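Side-chain contacts in malate dehydrogenase (Picrophilus torridus, PDB 4BGV), which probably catalyses the reversible, NAD-dependent oxidation of (S)-malate to oxaloacetate, a step of the tricarboxylic acid cycle: residues 183-188 with 298-303; 17-22 with 51-56. All coordinates share one frame; numbering follows the deposited sequence. Where two conformers were deposited one is given.

Contact 1. Residues 183-188 with 298-303; sequences DMVPFI and LEAWKK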
ATOM      1  N   ASP A 183       4.655 -27.346 -22.620  1.00 18.59           N
ATOM      2  CA  ASP A 183       5.445 -26.335 -23.328  1.00 18.31           C
ATOM      3  C   ASP A 183       6.268 -25.439 -22.395  1.00 20.71           C
ATOM      4  O   ASP A 183       7.066 -24.617 -22.865  1.00 19.53           O
ATOM      5  CB  ASP A 183       4.562 -25.465 -24.222  1.00 19.95           C
ATOM      6  CG  ASP A 183       4.089 -26.201 -25.475  1.00 22.22           C
ATOM      7  OD1 ASP A 183       4.723 -27.205 -25.854  1.00 22.10           O
ATOM      8  OD2 ASP A 183       3.087 -25.757 -26.083  1.00 25.72           O
ATOM      9  N   MET A 184       6.041 -25.567 -21.086  1.00 16.09           N
ATOM     10  CA  MET A 184       6.769 -24.769 -20.101  1.00 13.38           C
ATOM     11  C   MET A 184       8.177 -25.321 -19.972  1.00 16.12           C
ATOM     12  O   MET A 184       8.381 -26.534 -20.029  1.00 17.26           O
ATOM     13  CB  MET A 184       6.082 -24.850 -18.737  1.00 15.06           C
ATOM     14  CG  MET A 184       6.594 -23.866 -17.687  1.00 18.80           C
ATOM     15  SD  MET A 184       5.804 -24.214 -16.079  1.00 18.40           S
ATOM     16  CE  MET A 184       6.870 -25.502 -15.433  1.00 15.56           C
ATOM     17  N   VAL A 185       9.152 -24.433 -19.796  1.00 14.40           N
ATOM     18  CA  VAL A 185      10.538 -24.865 -19.642  1.00 15.58           C
ATOM     19  C   VAL A 185      11.130 -24.195 -18.406  1.00 17.44           C
ATOM     20  O   VAL A 185      11.497 -23.019 -18.438  1.00 14.41           O
ATOM     21  CB  VAL A 185      11.404 -24.504 -20.866  1.00 16.20           C
ATOM     22  CG1 VAL A 185      12.842 -25.021 -20.666  1.00 14.50           C
ATOM     23  CG2 VAL A 185      10.800 -25.079 -22.146  1.00 15.07           C
ATOM     24  N   PRO A 186      11.210 -24.942 -17.301  1.00 17.99           N
ATOM     25  CA  PRO A 186      11.827 -24.366 -16.105  1.00 15.29           C
ATOM     26  C   PRO A 186      13.347 -24.400 -16.228  1.00 14.35           C
ATOM     27  O   PRO A 186      13.875 -25.309 -16.874  1.00 15.63           O
ATOM     28  CB  PRO A 186      11.391 -25.334 -15.000  1.00 15.23           C
ATOM     29  CG  PRO A 186      11.293 -26.667 -15.710  1.00 19.24           C
ATOM     30  CD  PRO A 186      10.837 -26.362 -17.122  1.00 20.02           C
ATOM     31  N   PHE A 187      14.031 -23.411 -15.652  1.00 15.07           N
ATOM     32  CA  PHE A 187      15.476 -23.511 -15.414  1.00 15.92           C
ATOM     33  C   PHE A 187      15.606 -23.665 -13.908  1.00 17.71           C
ATOM     34  O   PHE A 187      15.520 -22.682 -13.152  1.00 16.33           O
ATOM     35  CB  PHE A 187      16.251 -22.253 -15.850  1.00 14.29           C
ATOM     36  CG  PHE A 187      16.442 -22.103 -17.345  1.00 14.78           C
ATOM     37  CD1 PHE A 187      15.421 -22.395 -18.239  1.00 15.34           C
ATOM     38  CD2 PHE A 187      17.635 -21.607 -17.845  1.00 11.45           C
ATOM     39  CE1 PHE A 187      15.601 -22.227 -19.620  1.00 15.18           C
ATOM     40  CE2 PHE A 187      17.824 -21.422 -19.211  1.00 14.04           C
ATOM     41  CZ  PHE A 187      16.801 -21.729 -20.102  1.00 13.27           C
ATOM     42  N   ILE A 188      15.773 -24.901 -13.464  1.00 17.20           N
ATOM     43  CA  ILE A 188      15.888 -25.178 -12.036  1.00 18.88           C
ATOM     44  C   ILE A 188      17.108 -24.483 -11.462  1.00 13.98           C
ATOM     45  O   ILE A 188      17.057 -23.955 -10.353  1.00 12.93           O
ATOM     46  CB  ILE A 188      15.967 -26.694 -11.769  1.00 19.37           C
ATOM     47  CG1 ILE A 188      14.653 -27.362 -12.160  1.00 20.89           C
ATOM     48  CG2 ILE A 188      16.301 -26.976 -10.321  1.00 17.78           C
ATOM     49  CD1 ILE A 188      13.435 -26.579 -11.760  1.00 19.20           C
ATOM     50  N   LEU A 298      17.626 -27.207 -23.434  1.00 14.35           N
ATOM     51  CA  LEU A 298      17.608 -27.105 -24.885  1.00 17.01           C
ATOM     52  C   LEU A 298      16.611 -28.086 -25.498  1.00 19.11           C
ATOM     53  O   LEU A 298      15.828 -27.710 -26.376  1.00 14.79           O
ATOM     54  CB  LEU A 298      19.003 -27.395 -25.461  1.00 15.17           C
ATOM     55  CG  LEU A 298      19.068 -27.269 -26.985  1.00 23.61           C
ATOM     56  CD1 LEU A 298      18.800 -25.832 -27.423  1.00 24.17           C
ATOM     57  CD2 LEU A 298      20.407 -27.778 -27.512  1.00 24.97           C
ATOM     58  N   GLU A 299      16.641 -29.337 -25.049  1.00 18.96           N
ATOM     59  CA  GLU A 299      15.712 -30.380 -25.501  0.50 20.60           C
ATOM     60  C   GLU A 299      14.273 -29.960 -25.259  1.00 17.20           C
ATOM     61  O   GLU A 299      13.394 -30.090 -26.106  1.00 21.23           O
ATOM     62  CB  GLU A 299      15.948 -31.672 -24.711  0.50 20.46           C
ATOM     63  CG  GLU A 299      17.239 -32.390 -25.006  0.50 21.79           C
ATOM     64  CD  GLU A 299      17.465 -33.597 -24.099  0.50 29.01           C
ATOM     65  OE1 GLU A 299      17.157 -33.515 -22.890  0.50 30.79           O
ATOM     66  OE2 GLU A 299      17.960 -34.627 -24.593  0.50 30.54           O
ATOM     67  N   ALA A 300      14.042 -29.499 -24.037  1.00 19.05           N
ATOM     68  CA  ALA A 300      12.707 -29.064 -23.640  1.00 18.83           C
ATOM     69  C   ALA A 300      12.270 -27.858 -24.466  1.00 20.83           C
ATOM     70  O   ALA A 300      11.113 -27.759 -24.873  1.00 18.69           O
ATOM     71  CB  ALA A 300      12.673 -28.735 -22.160  1.00 18.28           C
ATOM     72  N   TRP A 301      13.199 -26.935 -24.710  1.00 16.29           N
ATOM     73  CA  TRP A 301      12.890 -25.765 -25.521  1.00 16.06           C
ATOM     74  C   TRP A 301      12.484 -26.141 -26.945  1.00 16.27           C
ATOM     75  O   TRP A 301      11.513 -25.603 -27.485  1.00 17.29           O
ATOM     76  CB  TRP A 301      14.065 -24.785 -25.540  1.00 13.03           C
ATOM     77  CG  TRP A 301      13.759 -23.515 -26.299  1.00 13.88           C
ATOM     78  CD1 TRP A 301      14.238 -23.156 -27.524  1.00 13.74           C
ATOM     79  CD2 TRP A 301      12.898 -22.450 -25.877  1.00 14.96           C
ATOM     80  NE1 TRP A 301      13.738 -21.923 -27.887  1.00 13.42           N
ATOM     81  CE2 TRP A 301      12.902 -21.478 -26.898  1.00 15.86           C
ATOM     82  CE3 TRP A 301      12.109 -22.231 -24.742  1.00 13.32           C
ATOM     83  CZ2 TRP A 301      12.161 -20.302 -26.815  1.00 11.14           C
ATOM     84  CZ3 TRP A 301      11.378 -21.055 -24.658  1.00 13.88           C
ATOM     85  CH2 TRP A 301      11.406 -20.107 -25.693  1.00 12.90           C
ATOM     86  N   LYS A 302      13.216 -27.073 -27.549  1.00 16.10           N
ATOM     87  CA  LYS A 302      12.946 -27.453 -28.930  1.00 17.91           C
ATOM     88  C   LYS A 302      11.536 -28.017 -29.092  1.00 20.41           C
ATOM     89  O   LYS A 302      10.874 -27.771 -30.097  1.00 18.32           O
ATOM     90  CB  LYS A 302      14.010 -28.428 -29.445  1.00 18.70           C
ATOM     91  CG  LYS A 302      15.283 -27.707 -29.862  1.00 17.54           C
ATOM     92  CD  LYS A 302      16.392 -28.668 -30.267  1.00 21.68           C
ATOM     93  CE  LYS A 302      17.707 -27.912 -30.426  1.00 24.21           C
ATOM     94  NZ  LYS A 302      18.809 -28.784 -30.922  1.00 29.27           N
ATOM     95  N   LYS A 303      11.068 -28.744 -28.086  1.00 20.08           N
ATOM     96  CA  LYS A 303       9.714 -29.280 -28.105  0.50 24.60           C
ATOM     97  C   LYS A 303       8.680 -28.160 -28.035  1.00 23.43           C
ATOM     98  O   LYS A 303       7.671 -28.188 -28.739  1.00 24.87           O
ATOM     99  CB  LYS A 303       9.518 -30.279 -26.959  0.50 27.40           C
ATOM    100  CG  LYS A 303      10.125 -31.651 -27.244  0.50 32.39           C
ATOM    101  CD  LYS A 303      10.267 -32.517 -25.990  0.50 34.94           C
ATOM    102  CE  LYS A 303       9.067 -32.402 -25.061  0.50 34.88           C
ATOM    103  NZ  LYS A 303       9.315 -31.425 -23.958  0.50 32.18           N
TER
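The start of strand 184-193 runs beside the first turns of helix 295-321, with V185 CA 6.2 Å from A300 CA and D183 CA 7.1 Å from K303 CA. This is helix-on-sheet packing in the alpha/beta C-terminal domain of the LDH/MDH superfamily, the long terminal helix lying against an antiparallel sheet whose neighbouring strand, 172-178, supplies I177 to the same apolar patch. D183 is tied to the helix further along: its OD2 bonds S307 OG and its O lies within hydrogen-bonding reach of S304 OG, whose one proton must be shared or alternated with A300 O; the D183 side chain is also about 5 Å from that of R93, a probable substrate-binding residue. Both V185 methyls meet the helix, CG1 at A300 and CG2 at A300 and W301. With CG1 anti to the backbone N (chi1 -178°), that methyl meets A300 CB at 4.0 Å, methyl against methyl. CG2 rests 3.8 Å from A300 O. The W301 indole is anchored from its other end, where NE1 hydrogen-bonds Y267 O, and its near edge receives V185 CG2 close to the ring plane, 4.1 Å from CE3.

Contact 2. Residues 17-22 with 51-56; sequences VAQTLA and PHWGYD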
ATOM      1  N   VAL A  17      -8.711  -8.196 -13.369  1.00  9.35           N
ATOM      2  CA  VAL A  17      -7.667  -7.298 -13.829  1.00  6.92           C
ATOM      3  C   VAL A  17      -8.076  -5.859 -13.520  1.00  8.92           C
ATOM      4  O   VAL A  17      -7.280  -5.093 -12.984  1.00  6.46           O
ATOM      5  CB  VAL A  17      -7.396  -7.452 -15.334  1.00  7.55           C
ATOM      6  CG1 VAL A  17      -6.488  -6.324 -15.836  1.00  9.69           C
ATOM      7  CG2 VAL A  17      -6.745  -8.808 -15.617  1.00  6.97           C
ATOM      8  N   ALA A  18      -9.310  -5.505 -13.861  1.00  9.07           N
ATOM      9  CA  ALA A  18      -9.793  -4.139 -13.642  1.00  8.88           C
ATOM     10  C   ALA A  18      -9.758  -3.771 -12.155  1.00  8.19           C
ATOM     11  O   ALA A  18      -9.284  -2.687 -11.775  1.00  7.41           O
ATOM     12  CB  ALA A  18     -11.204  -3.963 -14.218  1.00  5.74           C
ATOM     13  N   GLN A  19     -10.238  -4.676 -11.303  1.00  7.94           N
ATOM     14  CA  GLN A  19     -10.247  -4.392  -9.864  1.00  6.04           C
ATOM     15  C   GLN A  19      -8.815  -4.296  -9.334  1.00  9.59           C
ATOM     16  O   GLN A  19      -8.519  -3.484  -8.453  1.00  6.82           O
ATOM     17  CB  GLN A  19     -11.036  -5.452  -9.096  1.00  7.31           C
ATOM     18  CG  GLN A  19     -11.012  -5.272  -7.562  1.00 10.82           C
ATOM     19  CD  GLN A  19     -11.759  -4.012  -7.091  1.00 10.10           C
ATOM     20  OE1 GLN A  19     -12.944  -4.073  -6.735  1.00  9.73           O
ATOM     21  NE2 GLN A  19     -11.062  -2.880  -7.060  1.00  8.67           N
ATOM     22  N   THR A  20      -7.929  -5.120  -9.884  1.00  7.43           N
ATOM     23  CA  THR A  20      -6.521  -5.116  -9.482  1.00  8.83           C
ATOM     24  C   THR A  20      -5.815  -3.811  -9.874  1.00  9.87           C
ATOM     25  O   THR A  20      -5.089  -3.201  -9.061  1.00  6.70           O
ATOM     26  CB  THR A  20      -5.777  -6.329 -10.095  1.00  6.53           C
ATOM     27  OG1 THR A  20      -6.403  -7.523  -9.627  1.00  9.36           O
ATOM     28  CG2 THR A  20      -4.311  -6.342  -9.670  1.00  6.05           C
ATOM     29  N   LEU A  21      -6.018  -3.387 -11.123  1.00  6.24           N
ATOM     30  CA  LEU A  21      -5.472  -2.109 -11.591  1.00  5.60           C
ATOM     31  C   LEU A  21      -5.975  -0.951 -10.747  1.00  7.05           C
ATOM     32  O   LEU A  21      -5.224  -0.015 -10.476  1.00  8.86           O
ATOM     33  CB  LEU A  21      -5.844  -1.858 -13.054  1.00  8.11           C
ATOM     34  CG  LEU A  21      -5.199  -2.874 -14.023  1.00 10.59           C
ATOM     35  CD1 LEU A  21      -5.715  -2.652 -15.433  1.00 10.02           C
ATOM     36  CD2 LEU A  21      -3.664  -2.781 -13.982  1.00  9.79           C
ATOM     37  N   ALA A  22      -7.240  -1.011 -10.328  1.00  6.14           N
ATOM     38  CA  ALA A  22      -7.807   0.074  -9.507  1.00  6.72           C
ATOM     39  C   ALA A  22      -7.145   0.118  -8.137  1.00  6.13           C
ATOM     40  O   ALA A  22      -6.713   1.182  -7.682  1.00  7.93           O
ATOM     41  CB  ALA A  22      -9.323  -0.074  -9.368  1.00  8.71           C
ATOM     42  N   PRO A  51     -14.525   4.695  -2.495  1.00  7.80           N
ATOM     43  CA  PRO A  51     -14.419   5.434  -1.233  1.00  8.26           C
ATOM     44  C   PRO A  51     -13.714   4.659  -0.105  1.00 11.40           C
ATOM     45  O   PRO A  51     -13.038   5.284   0.719  1.00 10.33           O
ATOM     46  CB  PRO A  51     -15.883   5.734  -0.872  1.00 11.08           C
ATOM     47  CG  PRO A  51     -16.579   5.789  -2.220  1.00 10.11           C
ATOM     48  CD  PRO A  51     -15.909   4.702  -3.019  1.00 11.76           C
ATOM     49  N   HIS A  52     -13.848   3.338  -0.069  1.00  9.92           N
ATOM     50  CA  HIS A  52     -13.167   2.555   0.965  1.00  7.87           C
ATOM     51  C   HIS A  52     -11.714   2.296   0.580  1.00 10.87           C
ATOM     52  O   HIS A  52     -10.825   2.404   1.418  1.00 11.27           O
ATOM     53  CB  HIS A  52     -13.854   1.205   1.197  1.00  7.81           C
ATOM     54  CG  HIS A  52     -15.154   1.296   1.928  1.00 13.19           C
ATOM     55  ND1 HIS A  52     -15.279   1.939   3.138  1.00 11.75           N
ATOM     56  CD2 HIS A  52     -16.375   0.778   1.645  1.00  8.39           C
ATOM     57  CE1 HIS A  52     -16.530   1.841   3.557  1.00 13.53           C
ATOM     58  NE2 HIS A  52     -17.211   1.134   2.673  1.00  8.97           N
ATOM     59  N   TRP A  53     -11.480   1.922  -0.675  1.00  7.98           N
ATOM     60  CA  TRP A  53     -10.129   1.561  -1.114  1.00 11.04           C
ATOM     61  C   TRP A  53      -9.230   2.799  -1.229  1.00 13.23           C
ATOM     62  O   TRP A  53      -8.028   2.742  -0.951  1.00 14.07           O
ATOM     63  CB  TRP A  53     -10.162   0.878  -2.481  1.00 11.22           C
ATOM     64  CG  TRP A  53     -10.412  -0.617  -2.522  1.00  8.64           C
ATOM     65  CD1 TRP A  53     -11.505  -1.253  -3.045  1.00 10.11           C
ATOM     66  CD2 TRP A  53      -9.522  -1.650  -2.078  1.00 10.08           C
ATOM     67  NE1 TRP A  53     -11.361  -2.618  -2.933  1.00  9.47           N
ATOM     68  CE2 TRP A  53     -10.155  -2.889  -2.343  1.00 11.31           C
ATOM     69  CE3 TRP A  53      -8.259  -1.649  -1.473  1.00  9.27           C
ATOM     70  CZ2 TRP A  53      -9.559  -4.112  -2.038  1.00 10.90           C
ATOM     71  CZ3 TRP A  53      -7.671  -2.866  -1.156  1.00  7.32           C
ATOM     72  CH2 TRP A  53      -8.320  -4.082  -1.446  1.00  9.85           C
ATOM     73  N   GLY A  54      -9.801   3.906  -1.689  1.00 10.22           N
ATOM     74  CA  GLY A  54      -9.033   5.119  -1.868  1.00 12.28           C
ATOM     75  C   GLY A  54      -8.598   5.473  -3.282  1.00 15.63           C
ATOM     76  O   GLY A  54      -7.922   6.477  -3.457  1.00 18.93           O
ATOM     77  N   TYR A  55      -8.986   4.698  -4.293  1.00 10.71           N
ATOM     78  CA  TYR A  55      -8.578   5.035  -5.665  1.00  8.36           C
ATOM     79  C   TYR A  55      -9.433   6.107  -6.328  1.00  8.62           C
ATOM     80  O   TYR A  55     -10.652   5.976  -6.419  1.00 12.68           O
ATOM     81  CB  TYR A  55      -8.453   3.795  -6.572  1.00  8.64           C
ATOM     82  CG  TYR A  55      -9.543   2.734  -6.484  1.00  7.66           C
ATOM     83  CD1 TYR A  55     -10.764   2.886  -7.149  1.00  8.13           C
ATOM     84  CD2 TYR A  55      -9.315   1.545  -5.797  1.00  6.08           C
ATOM     85  CE1 TYR A  55     -11.743   1.894  -7.097  1.00  6.84           C
ATOM     86  CE2 TYR A  55     -10.280   0.560  -5.739  1.00  6.85           C
ATOM     87  CZ  TYR A  55     -11.479   0.725  -6.382  1.00  8.60           C
ATOM     88  OH  TYR A  55     -12.402  -0.288  -6.293  1.00  9.46           O
ATOM     89  N   ASP A  56      -8.788   7.189  -6.767  1.00 12.10           N
ATOM     90  CA  ASP A  56      -9.489   8.271  -7.452  1.00  8.24           C
ATOM     91  C   ASP A  56      -9.285   8.104  -8.952  1.00  8.28           C
ATOM     92  O   ASP A  56      -8.404   8.727  -9.555  1.00 11.54           O
ATOM     93  CB  ASP A  56      -8.989   9.633  -6.974  1.00  9.01           C
ATOM     94  CG  ASP A  56      -9.582  10.025  -5.625  1.00 14.44           C
ATOM     95  OD1 ASP A  56     -10.763   9.704  -5.399  1.00 13.60           O
ATOM     96  OD2 ASP A  56      -8.873  10.644  -4.808  1.00 13.24           O
TER
HETATM   97  O   HOH W   1     -13.298  -4.577  -4.005  1.00  9.58           O
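Q19 and Y55 are brought together by a bend in the glutamine chain and the rotamer of the tyrosine: Q19 leaves helix 12-23 with CG anti to the backbone N and then folds at chi2 (67°), while Y55 places CG between its backbone N and carbonyl carbon (chi1 43°), turning the ring toward the helix. The two side chains cross at about a right angle. Q19 NE2 donates to Y55 OH over 3.0 Å in a bond that is almost straight (174°), with the hydroxyl oxygen in the amide plane. Y55 OH also hydrogen-bonds I46 O of helix 38-47, so two partners fix this buried phenol. One turn along, A22 CB sits over the centre of the tyrosine ring, 3.6 Å from its centroid, a CH-pi contact; A22 O stands above the ring plane on the same side, toward the CD2 end, 3.2 Å from CD2. The GxGxxG turn (G9, G11, G14) of the Rossmann-type domain, a probable NAD-binding element, runs into helix 12-23, and the segment met here is the end of helix 50-53 and the start of the loop toward edge strand 59-63. G54, at positive phi, ends that helix. Beyond the direct bond, a water lies in the plane of the W53 indole at its edge, accepting from NE1 at 3.0 Å and hydrogen-bonded to Q19 OE1 at 2.8 Å. A second subunit closes over this site, its Y232 packing on Q19 and its I236 on W53.

Overall arrangement
From the N terminus, strand 4-8 leads into helix 12-23, and contact 2 then closes a loop of 28 residues that contains strand 28-33 and helix 38-47, tying the first helix of the NAD-binding domain to the approach to edge strand 59-63. Contact 1 opens much later, at 183, and spans 109 residues of the C-terminal domain before the terminal helix returns to the 172-178/184-193 sheet. The two are in series, neither nested nor crossed: their centres are 38 Å apart, on opposite sides of the chain's centre. A physical link exists nonetheless, since helix 232-246, inside the loop of contact 1, packs against V17, T20 and L21 of helix 12-23.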